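Local coordinates for protein haloacid dehalogenase-like hydrolase (Klebsiella pneumoniae subsp. pneumoniae, PDB 3PGV) that probably acts as a magnesium-dependent phosphatase of the haloacid dehalogenase superfamily, Cof family, and can bind calcium at its metal site, at residues V23-L28 with A238-M243; N56-T61 with H212-V217; F111-N116 with N184-D189; L177-A182 with T199-M204. All blocks are in the same frame, centred on the assembly; numbering follows the deposited sequence.

The four contacts divide between two domains, each built on its own sheet. Interactions 1 and 2 are buried between the larger sheet and the helices that cover it, where the neighbouring strands 23-27 and 56-60 lie under helices 238-243 and 210-220. Ala25 CB in one touches Leu214 CD1 in the other, at 3.6 Å. Interactions 3 and 4 share helix 173-187 of the smaller domain: its inner side packs on strand 200-205, while its C-terminal end meets a loop at the surface. All four joints are mainly apolar, but interaction 1 borders a calcium ion, interaction 3 mixes a methyl with a guanidinium, and interaction 4 includes a buried glutamate.

Interaction 1: residues V23-L28 with A238-M243; sequences VVASDL and AEMLSM. With CA (calcium ion), chain E.
Ala25 and Met240 mark the closest approach of strand 23-27 to helix 238-243, with their CA atoms 8.5 Å apart. No hydrogen bond joins the two backbones. Ala25 presents its CB to the helix, and Met240, modelled as selenomethionine, supplies nearly all the reach. Its CG and SE run out straight from the backbone, and the bend at chi3 (64°) then turns the terminal methyl along the strand. Met240 SE ends 4.2 Å from Ala25 CB, and Met240 CE lies 4.1 Å from the backbone N of Asp27. A long, unbranched, apolar chain suits this gap, and the small alanine leaves room for the bulky SE. Strand 23-27 is a central strand of the Rossmann-like sheet of the haloacid dehalogenase fold and leads into the family's first motif, in which Asp27 and Asp29 are the paired aspartates. Asp27 OD2 binds the calcium ion at 2.2 Å, the backbone O of Asp29 and OD1 of Asp233 bind it too, and a water adds a ligand 2.6 Å from the metal. Thr31 OG1 hydrogen-bonds to OD2 of Asp27, while Lys210 forms a salt bridge with OD1, so the carboxylate is held at both oxygens. Met240 thus packs beside the backbone that carries a metal ligand, and it also touches Ala60, Ala230 and Leu214. On the helix, Ser242 OG folds back to Ala238 O (2.8 Å), reaching that carbonyl from the face opposite to the one used by Ser242 N. Ser26 OG, on a residue whose side chain leaves the strand away from the helix, donates to a lone pair of Asp27 O at 2.9 Å.

Interaction 2: residues N56-T61 with H212-V217; sequences NFVFAT and HALEAV
Val58 and Val217 reach toward each other tip to tip, CG2 of Val58 meeting CG1 of Val217 at 3.5 Å, a snug methyl-to-methyl contact. The second branch of Val58, CG1, is 3.9 Å from the same Val217 CG1 and 4.2 Å from Leu214 CD1. One beta-branched residue therefore fills the space before two helix residues three positions apart, which lie on the same side of helix 210-220. Leu214 does not start out directly toward the strand: with CG anti to the backbone N (chi1 175°), the turn at chi2 (59°) brings CD1 to the contact, where the two side chains cross obliquely. This is the alpha/beta layering of the haloacid dehalogenase core, in which a parallel strand near the middle of the sheet is covered by helices on both faces. On the other face Phe57 and Phe59 pack against helix 41-51, so bulky aromatic residues serve that layer, while compact Val58 suits the packing under helix 210-220 and the small Ala60 lies beneath Met240. Farther out, Ile82 of strand 80-83 flanks Val58, and Tyr80 of the same strand meets Val217. Backbone bonds to Val24 and Ser26 hold Val58 in the sheet. At the start of the helix, Lys210 NZ donates to Ala60 O, tying helix and strand together beside the metal site.

Interaction 3: residues F111-N116 with N184-D189; sequences FEIVRN and NARWGD
Ile113, in the loop after helix 104-110, touches Arg186 and Trp187 at the C-terminal end of helix 173-187. The backbones stay well apart, with the CA atoms of Ile113 and Arg186 11.4 Å from each other, and long side chains bridge the interval. Arg186 is the one to follow. From CB, which points toward the loop, its CG lies over the centre of the Trp187 ring, 3.7 Å above the plane, so the aliphatic part of the arginine rests on one face of its neighbour's indole. The chain then runs fully extended through CD to NE, chi2 and chi3 both near 180°, and delivers the guanidinium to the level of the loop. There Arg186 NH1 is 3.9 Å from CD1 of Ile113, a plain van der Waals approach, the two chains running alongside from opposite ends. NH2 forms a salt bridge with Asp109 of helix 104-110, which probably fixes the rotation of the charged end. The same methyl of Ile113, CD1, comes within 4.2 Å of Trp187 CH2, and Ile113 also packs on Phe168 of strand 163-169. An extended isoleucine suits this partly exposed place, since its terminal methyl can meet both partners. Trp187, for its part, is wedged against Ile106, Asp109 and Leu110. Gly188, just past the helix, has positive phi (57°), which glycine tolerates easily. The loop after helix 104-110 thus packs on the C-terminal end of helix 173-187, in the helical layer of the alpha/beta cap domain found in Cof-type phosphatases.

Interaction 4: residues L177-A182 with T199-M204; sequences LPLEQA and TCLEVM
Leu201 projects from strand 200-205 into the side of helix 173-187, laying both methyls against Glu180. Its CG stands anti to the backbone N (chi1 -177°), which carries the branch straight out from the sheet. Leu201 CD2 then settles against the helix backbone, 3.5 Å from Glu180 N and 3.7 Å from Glu180 CA, while Leu201 CD1 lies beside the aliphatic part of the same residue, 4.0 Å from Glu180 CB. Leucine suits this place because its fork can occupy both sites. Leu201 CD2 also meets Leu179, whose CG is 4.1 Å away. The packing is that of the cap domain typical of the Cof family, in which helices lie across one face of a largely antiparallel sheet; Phe195 and Phe168, on the strands flanking 200-205, continue the layer, touching Glu180 and Leu179 respectively. Glu180 crosses Leu201 at about a right angle. Its chain is extended (chi2 -177°), so CB and CG pack as hydrocarbon while the carboxylate is carried beyond the leucine to Arg256, with which OE2 forms a salt bridge. Arg256 lies on helix 255-260, in the part of the chain that belongs to the larger sheet's domain, so this buried acid pairs its charge across the two domains.

Interaction 1: residues V23-L28 with A238-M243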
# COMPACT_ATOMS: atom_id res chain seq x y z
N VAL A 23 -11.05 15.01 2.39
CA VAL A 23 -10.59 13.62 2.37
C VAL A 23 -9.18 13.52 2.94
O VAL A 23 -8.27 14.20 2.47
CB VAL A 23 -10.66 13.01 0.93
CG1 VAL A 23 -10.19 11.55 0.93
CG2 VAL A 23 -12.08 13.13 0.35
N VAL A 24 -9.00 12.67 3.97
CA VAL A 24 -7.70 12.38 4.53
C VAL A 24 -7.29 10.98 4.10
O VAL A 24 -8.01 10.01 4.39
CB VAL A 24 -7.66 12.54 6.08
CG1 VAL A 24 -6.33 12.05 6.65
CG2 VAL A 24 -7.92 13.98 6.49
N ALA A 25 -6.16 10.86 3.37
CA ALA A 25 -5.65 9.56 2.94
C ALA A 25 -4.38 9.24 3.69
O ALA A 25 -3.51 10.10 3.83
CB ALA A 25 -5.39 9.56 1.44
N SER A 26 -4.28 8.03 4.22
CA SER A 26 -3.09 7.69 4.95
C SER A 26 -2.65 6.27 4.72
O SER A 26 -3.46 5.35 4.81
CB SER A 26 -3.28 7.94 6.45
OG SER A 26 -2.06 7.78 7.16
N ASP A 27 -1.35 6.09 4.49
CA ASP A 27 -0.71 4.79 4.52
C ASP A 27 -0.80 4.27 5.99
O ASP A 27 -1.06 5.06 6.91
CB ASP A 27 0.76 4.92 4.07
CG ASP A 27 1.60 3.65 4.24
OD1 ASP A 27 1.06 2.54 4.02
OD2 ASP A 27 2.80 3.78 4.58
N LEU A 28 -0.63 2.96 6.20
CA LEU A 28 -0.75 2.41 7.54
C LEU A 28 0.59 2.14 8.19
O LEU A 28 1.00 2.89 9.09
CB LEU A 28 -1.66 1.17 7.54
CG LEU A 28 -3.14 1.45 7.19
CD1 LEU A 28 -3.88 0.17 6.85
CD2 LEU A 28 -3.84 2.21 8.32
N ALA A 238 4.56 7.23 -3.26
CA ALA A 238 5.05 8.34 -4.07
C ALA A 238 3.96 8.97 -4.96
O ALA A 238 3.76 10.20 -4.91
CB ALA A 238 6.24 7.90 -4.91
N GLU A 239 3.20 8.14 -5.73
CA GLU A 239 2.11 8.65 -6.59
C GLU A 239 1.01 9.30 -5.75
O GLU A 239 0.58 10.41 -6.05
CB GLU A 239 1.52 7.54 -7.50
CG GLU A 239 2.53 6.85 -8.40
CD GLU A 239 3.32 5.71 -7.76
OE1 GLU A 239 3.07 5.40 -6.57
OE2 GLU A 239 4.16 5.11 -8.46
N MSE A 240 0.62 8.65 -4.65
CA MSE A 240 -0.42 9.17 -3.74
C MSE A 240 -0.04 10.52 -3.17
O MSE A 240 -0.87 11.43 -3.16
CB MSE A 240 -0.71 8.17 -2.60
CG MSE A 240 -1.84 8.61 -1.69
SE MSE A 240 -2.28 7.34 -0.32
CE MSE A 240 -0.65 7.35 0.68
N LEU A 241 1.21 10.66 -2.71
CA LEU A 241 1.67 11.90 -2.08
C LEU A 241 1.81 13.05 -3.05
O LEU A 241 1.57 14.19 -2.68
CB LEU A 241 2.99 11.67 -1.31
CG LEU A 241 2.94 10.65 -0.16
CD1 LEU A 241 4.29 10.56 0.54
CD2 LEU A 241 1.87 11.00 0.84
N SER A 242 2.19 12.76 -4.31
CA SER A 242 2.36 13.82 -5.32
C SER A 242 1.04 14.15 -6.05
O SER A 242 0.86 15.29 -6.46
CB SER A 242 3.46 13.46 -6.31
OG SER A 242 3.26 12.17 -6.87
N MSE A 243 0.13 13.16 -6.18
CA MSE A 243 -1.19 13.40 -6.84
C MSE A 243 -2.19 14.11 -5.91
O MSE A 243 -3.07 14.79 -6.39
CB MSE A 243 -1.79 12.09 -7.35
CG MSE A 243 -1.03 11.48 -8.50
SE MSE A 243 -1.57 9.65 -8.85
CE MSE A 243 -3.36 9.98 -9.59
CA CA E . 4.46 2.35 4.64
O HOH W 1 4.12 2.46 2.04

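Interaction 2: residues N56-T61 with H212-V217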
# COMPACT_ATOMS: atom_id res chain seq x y z
N ASN A 56 -13.70 12.71 5.68
CA ASN A 56 -13.66 11.34 5.16
C ASN A 56 -12.27 10.79 5.25
O ASN A 56 -11.30 11.51 4.99
CB ASN A 56 -14.12 11.31 3.71
CG ASN A 56 -15.55 11.72 3.55
OD1 ASN A 56 -16.46 10.92 3.74
ND2 ASN A 56 -15.77 13.00 3.29
N PHE A 57 -12.15 9.50 5.57
CA PHE A 57 -10.85 8.85 5.68
C PHE A 57 -10.70 7.74 4.69
O PHE A 57 -11.64 6.98 4.46
CB PHE A 57 -10.61 8.34 7.10
CG PHE A 57 -10.25 9.42 8.08
CD1 PHE A 57 -11.25 10.11 8.78
CD2 PHE A 57 -8.93 9.77 8.31
CE1 PHE A 57 -10.92 11.12 9.68
CE2 PHE A 57 -8.60 10.78 9.21
CZ PHE A 57 -9.60 11.45 9.90
N VAL A 58 -9.52 7.66 4.08
CA VAL A 58 -9.19 6.60 3.14
C VAL A 58 -7.85 6.01 3.55
O VAL A 58 -6.87 6.74 3.69
CB VAL A 58 -9.17 7.11 1.67
CG1 VAL A 58 -8.83 5.99 0.70
CG2 VAL A 58 -10.50 7.76 1.29
N PHE A 59 -7.82 4.71 3.83
CA PHE A 59 -6.58 4.06 4.25
C PHE A 59 -6.00 3.23 3.11
O PHE A 59 -6.75 2.54 2.41
CB PHE A 59 -6.79 3.25 5.53
CG PHE A 59 -7.33 4.11 6.65
CD1 PHE A 59 -6.52 5.07 7.26
CD2 PHE A 59 -8.67 4.04 7.02
CE1 PHE A 59 -7.05 5.93 8.23
CE2 PHE A 59 -9.18 4.89 8.01
CZ PHE A 59 -8.37 5.82 8.61
N ALA A 60 -4.71 3.44 2.82
CA ALA A 60 -4.06 2.83 1.66
C ALA A 60 -2.85 2.02 2.05
O ALA A 60 -1.89 2.57 2.59
CB ALA A 60 -3.67 3.90 0.65
N THR A 61 -2.87 0.73 1.77
CA THR A 61 -1.78 -0.14 2.16
C THR A 61 -1.36 -1.08 1.05
O THR A 61 -2.13 -1.33 0.11
CB THR A 61 -2.16 -0.91 3.45
OG1 THR A 61 -1.07 -1.76 3.84
CG2 THR A 61 -3.45 -1.72 3.29
N HIS A 212 -3.61 6.40 -7.71
CA HIS A 212 -4.67 6.20 -8.70
C HIS A 212 -5.92 5.66 -8.04
O HIS A 212 -7.03 6.05 -8.40
CB HIS A 212 -4.22 5.28 -9.84
CG HIS A 212 -3.10 5.84 -10.66
ND1 HIS A 212 -1.77 5.69 -10.29
CD2 HIS A 212 -3.15 6.58 -11.80
CE1 HIS A 212 -1.07 6.32 -11.21
NE2 HIS A 212 -1.85 6.87 -12.14
N ALA A 213 -5.75 4.79 -7.00
CA ALA A 213 -6.89 4.27 -6.25
C ALA A 213 -7.52 5.37 -5.38
O ALA A 213 -8.76 5.46 -5.31
CB ALA A 213 -6.45 3.11 -5.38
N LEU A 214 -6.68 6.28 -4.81
CA LEU A 214 -7.17 7.43 -4.04
C LEU A 214 -8.01 8.34 -4.91
O LEU A 214 -9.09 8.76 -4.49
CB LEU A 214 -6.00 8.22 -3.41
CG LEU A 214 -6.40 9.52 -2.67
CD1 LEU A 214 -7.39 9.23 -1.54
CD2 LEU A 214 -5.20 10.26 -2.19
N GLU A 215 -7.55 8.61 -6.14
CA GLU A 215 -8.32 9.42 -7.09
C GLU A 215 -9.70 8.79 -7.35
O GLU A 215 -10.71 9.50 -7.33
CB GLU A 215 -7.55 9.58 -8.41
CG GLU A 215 -8.29 10.43 -9.43
CD GLU A 215 -7.49 10.85 -10.65
OE1 GLU A 215 -6.65 10.04 -11.12
OE2 GLU A 215 -7.75 11.96 -11.17
N ALA A 216 -9.74 7.45 -7.55
CA ALA A 216 -11.00 6.72 -7.80
C ALA A 216 -11.93 6.79 -6.57
O ALA A 216 -13.12 7.07 -6.72
CB ALA A 216 -10.70 5.27 -8.14
N VAL A 217 -11.36 6.62 -5.36
CA VAL A 217 -12.13 6.67 -4.12
C VAL A 217 -12.66 8.08 -3.86
O VAL A 217 -13.84 8.24 -3.54
CB VAL A 217 -11.31 6.12 -2.92
CG1 VAL A 217 -12.01 6.42 -1.60
CG2 VAL A 217 -11.06 4.63 -3.07

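Interaction 3: residues F111-N116 with N184-D189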
# COMPACT_ATOMS: atom_id res chain seq x y z
N PHE A 111 5.79 -14.87 -12.29
CA PHE A 111 5.78 -16.09 -11.46
C PHE A 111 7.12 -16.83 -11.51
O PHE A 111 7.45 -17.55 -10.57
CB PHE A 111 4.68 -17.04 -11.93
CG PHE A 111 3.25 -16.60 -11.70
CD1 PHE A 111 2.97 -15.49 -10.90
CD2 PHE A 111 2.19 -17.34 -12.19
CE1 PHE A 111 1.65 -15.08 -10.69
CE2 PHE A 111 0.87 -16.94 -11.97
CZ PHE A 111 0.61 -15.81 -11.22
N GLU A 112 7.88 -16.67 -12.62
CA GLU A 112 9.05 -17.47 -12.90
C GLU A 112 10.31 -16.66 -13.21
O GLU A 112 11.37 -17.25 -13.41
CB GLU A 112 8.74 -18.44 -14.08
CG GLU A 112 7.63 -19.44 -13.77
CD GLU A 112 7.91 -20.30 -12.54
OE1 GLU A 112 9.04 -20.82 -12.42
OE2 GLU A 112 7.00 -20.44 -11.69
N ILE A 113 10.19 -15.32 -13.29
CA ILE A 113 11.31 -14.46 -13.71
C ILE A 113 12.61 -14.70 -12.91
O ILE A 113 13.70 -14.71 -13.49
CB ILE A 113 10.91 -12.95 -13.80
CG1 ILE A 113 11.97 -12.13 -14.58
CG2 ILE A 113 10.61 -12.34 -12.42
CD1 ILE A 113 11.56 -10.66 -14.97
N VAL A 114 12.49 -14.96 -11.59
CA VAL A 114 13.66 -15.21 -10.74
C VAL A 114 13.50 -16.50 -9.94
O VAL A 114 13.90 -16.56 -8.78
CB VAL A 114 14.01 -14.00 -9.83
CG1 VAL A 114 14.67 -12.89 -10.64
CG2 VAL A 114 12.76 -13.48 -9.11
N ARG A 115 12.96 -17.56 -10.58
CA ARG A 115 12.76 -18.85 -9.93
C ARG A 115 14.07 -19.41 -9.38
O ARG A 115 14.09 -19.97 -8.27
CB ARG A 115 12.14 -19.85 -10.90
CG ARG A 115 11.84 -21.20 -10.25
CD ARG A 115 10.38 -21.34 -10.05
NE ARG A 115 10.05 -21.96 -8.79
CZ ARG A 115 8.81 -22.05 -8.32
NH1 ARG A 115 7.79 -21.56 -9.02
NH2 ARG A 115 8.57 -22.63 -7.15
N ASN A 116 15.16 -19.28 -10.15
CA ASN A 116 16.45 -19.89 -9.82
C ASN A 116 17.39 -18.97 -9.05
O ASN A 116 18.56 -19.31 -8.88
CB ASN A 116 17.12 -20.42 -11.08
CG ASN A 116 16.26 -21.42 -11.83
OD1 ASN A 116 15.94 -21.23 -13.00
ND2 ASN A 116 15.77 -22.44 -11.13
N ASN A 184 11.09 -2.71 -15.30
CA ASN A 184 10.63 -1.43 -15.87
C ASN A 184 10.97 -1.33 -17.35
O ASN A 184 10.12 -0.94 -18.15
CB ASN A 184 11.20 -0.22 -15.09
CG ASN A 184 10.48 0.03 -13.77
OD1 ASN A 184 9.28 -0.23 -13.62
ND2 ASN A 184 11.18 0.64 -12.80
N ALA A 185 12.18 -1.76 -17.72
CA ALA A 185 12.59 -1.73 -19.13
C ALA A 185 11.81 -2.76 -19.96
O ALA A 185 11.49 -2.52 -21.11
CB ALA A 185 14.09 -1.98 -19.25
N ARG A 186 11.50 -3.93 -19.34
CA ARG A 186 10.79 -5.02 -20.02
C ARG A 186 9.32 -4.69 -20.34
O ARG A 186 8.86 -4.99 -21.44
CB ARG A 186 10.89 -6.31 -19.19
CG ARG A 186 10.18 -7.49 -19.81
CD ARG A 186 10.52 -8.77 -19.09
NE ARG A 186 9.75 -9.88 -19.64
CZ ARG A 186 10.05 -11.16 -19.44
NH1 ARG A 186 11.12 -11.49 -18.73
NH2 ARG A 186 9.30 -12.11 -19.97
N TRP A 187 8.60 -4.02 -19.40
CA TRP A 187 7.16 -3.82 -19.55
C TRP A 187 6.67 -2.37 -19.65
O TRP A 187 5.54 -2.15 -20.11
CB TRP A 187 6.40 -4.58 -18.47
CG TRP A 187 6.48 -6.07 -18.64
CD1 TRP A 187 5.98 -6.80 -19.68
CD2 TRP A 187 7.04 -7.01 -17.71
NE1 TRP A 187 6.21 -8.14 -19.46
CE2 TRP A 187 6.82 -8.30 -18.25
CE3 TRP A 187 7.67 -6.88 -16.46
CZ2 TRP A 187 7.25 -9.46 -17.59
CZ3 TRP A 187 8.09 -8.03 -15.81
CH2 TRP A 187 7.90 -9.30 -16.38
N GLY A 188 7.48 -1.42 -19.20
CA GLY A 188 7.11 0.00 -19.26
C GLY A 188 5.80 0.33 -18.57
O GLY A 188 5.58 -0.06 -17.41
N ASP A 189 4.90 1.03 -19.30
CA ASP A 189 3.55 1.44 -18.84
C ASP A 189 2.70 0.28 -18.32
O ASP A 189 1.72 0.53 -17.61
CB ASP A 189 2.79 2.13 -19.99
CG ASP A 189 3.26 3.53 -20.30
OD1 ASP A 189 4.18 4.02 -19.60
OD2 ASP A 189 2.69 4.16 -21.23

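Interaction 4: residues L177-A182 with T199-M204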
# COMPACT_ATOMS: atom_id res chain seq x y z
N LEU A 177 17.66 -3.98 -6.72
CA LEU A 177 17.76 -2.80 -7.59
C LEU A 177 17.87 -3.13 -9.11
O LEU A 177 17.11 -2.56 -9.90
CB LEU A 177 18.90 -1.87 -7.14
CG LEU A 177 18.65 -1.14 -5.82
CD1 LEU A 177 19.91 -0.47 -5.32
CD2 LEU A 177 17.51 -0.13 -5.95
N PRO A 178 18.77 -4.07 -9.55
CA PRO A 178 18.83 -4.40 -10.98
C PRO A 178 17.56 -5.10 -11.48
O PRO A 178 17.22 -4.98 -12.66
CB PRO A 178 20.08 -5.30 -11.10
CG PRO A 178 20.82 -5.11 -9.82
CD PRO A 178 19.79 -4.81 -8.79
N LEU A 179 16.85 -5.83 -10.57
CA LEU A 179 15.59 -6.50 -10.93
C LEU A 179 14.49 -5.45 -11.18
O LEU A 179 13.68 -5.60 -12.11
CB LEU A 179 15.15 -7.51 -9.84
CG LEU A 179 13.80 -8.27 -10.09
CD1 LEU A 179 13.84 -9.05 -11.39
CD2 LEU A 179 13.46 -9.21 -8.92
N GLU A 180 14.51 -4.34 -10.39
CA GLU A 180 13.58 -3.22 -10.58
C GLU A 180 13.77 -2.61 -11.97
O GLU A 180 12.79 -2.43 -12.70
CB GLU A 180 13.79 -2.16 -9.49
CG GLU A 180 12.88 -0.96 -9.63
CD GLU A 180 13.11 0.15 -8.62
OE1 GLU A 180 14.27 0.34 -8.21
OE2 GLU A 180 12.16 0.92 -8.36
N GLN A 181 15.05 -2.35 -12.35
CA GLN A 181 15.38 -1.78 -13.64
C GLN A 181 14.99 -2.66 -14.79
O GLN A 181 14.50 -2.16 -15.79
CB GLN A 181 16.90 -1.46 -13.72
CG GLN A 181 17.22 -0.02 -13.42
CD GLN A 181 16.79 0.91 -14.55
OE1 GLN A 181 16.32 2.03 -14.32
NE2 GLN A 181 16.95 0.47 -15.80
N ALA A 182 15.30 -3.97 -14.71
CA ALA A 182 15.02 -4.90 -15.82
C ALA A 182 13.52 -5.02 -16.09
O ALA A 182 13.12 -5.06 -17.25
CB ALA A 182 15.61 -6.27 -15.51
N THR A 199 13.55 -4.52 1.34
CA THR A 199 13.65 -5.95 1.07
C THR A 199 12.45 -6.50 0.32
O THR A 199 12.35 -7.72 0.17
CB THR A 199 13.83 -6.71 2.40
OG1 THR A 199 12.73 -6.39 3.25
CG2 THR A 199 15.16 -6.37 3.09
N CYS A 200 11.54 -5.63 -0.12
CA CYS A 200 10.33 -6.08 -0.80
C CYS A 200 10.05 -5.25 -2.04
O CYS A 200 9.66 -4.09 -1.94
CB CYS A 200 9.14 -6.08 0.15
SG CYS A 200 7.64 -6.80 -0.54
N LEU A 201 10.30 -5.83 -3.23
CA LEU A 201 10.09 -5.16 -4.52
C LEU A 201 8.78 -5.64 -5.11
O LEU A 201 8.63 -6.84 -5.38
CB LEU A 201 11.26 -5.48 -5.47
CG LEU A 201 11.22 -4.81 -6.86
CD1 LEU A 201 11.15 -3.28 -6.73
CD2 LEU A 201 12.41 -5.22 -7.68
N GLU A 202 7.80 -4.73 -5.25
CA GLU A 202 6.43 -5.09 -5.65
C GLU A 202 6.08 -4.71 -7.06
O GLU A 202 6.57 -3.69 -7.58
CB GLU A 202 5.42 -4.49 -4.66
CG GLU A 202 5.85 -4.67 -3.21
CD GLU A 202 4.76 -4.51 -2.17
OE1 GLU A 202 3.57 -4.44 -2.56
OE2 GLU A 202 5.09 -4.59 -0.97
N VAL A 203 5.20 -5.52 -7.70
CA VAL A 203 4.75 -5.25 -9.07
C VAL A 203 3.25 -5.30 -9.14
O VAL A 203 2.66 -6.33 -8.83
CB VAL A 203 5.41 -6.20 -10.12
CG1 VAL A 203 5.04 -5.77 -11.54
CG2 VAL A 203 6.93 -6.25 -9.95
N MSE A 204 2.64 -4.19 -9.55
CA MSE A 204 1.20 -4.11 -9.79
C MSE A 204 0.98 -3.78 -11.27
O MSE A 204 1.94 -3.45 -11.98
CB MSE A 204 0.56 -3.00 -8.91
CG MSE A 204 0.36 -3.40 -7.45
SE MSE A 204 2.01 -3.59 -6.45
CE MSE A 204 2.84 -1.79 -6.77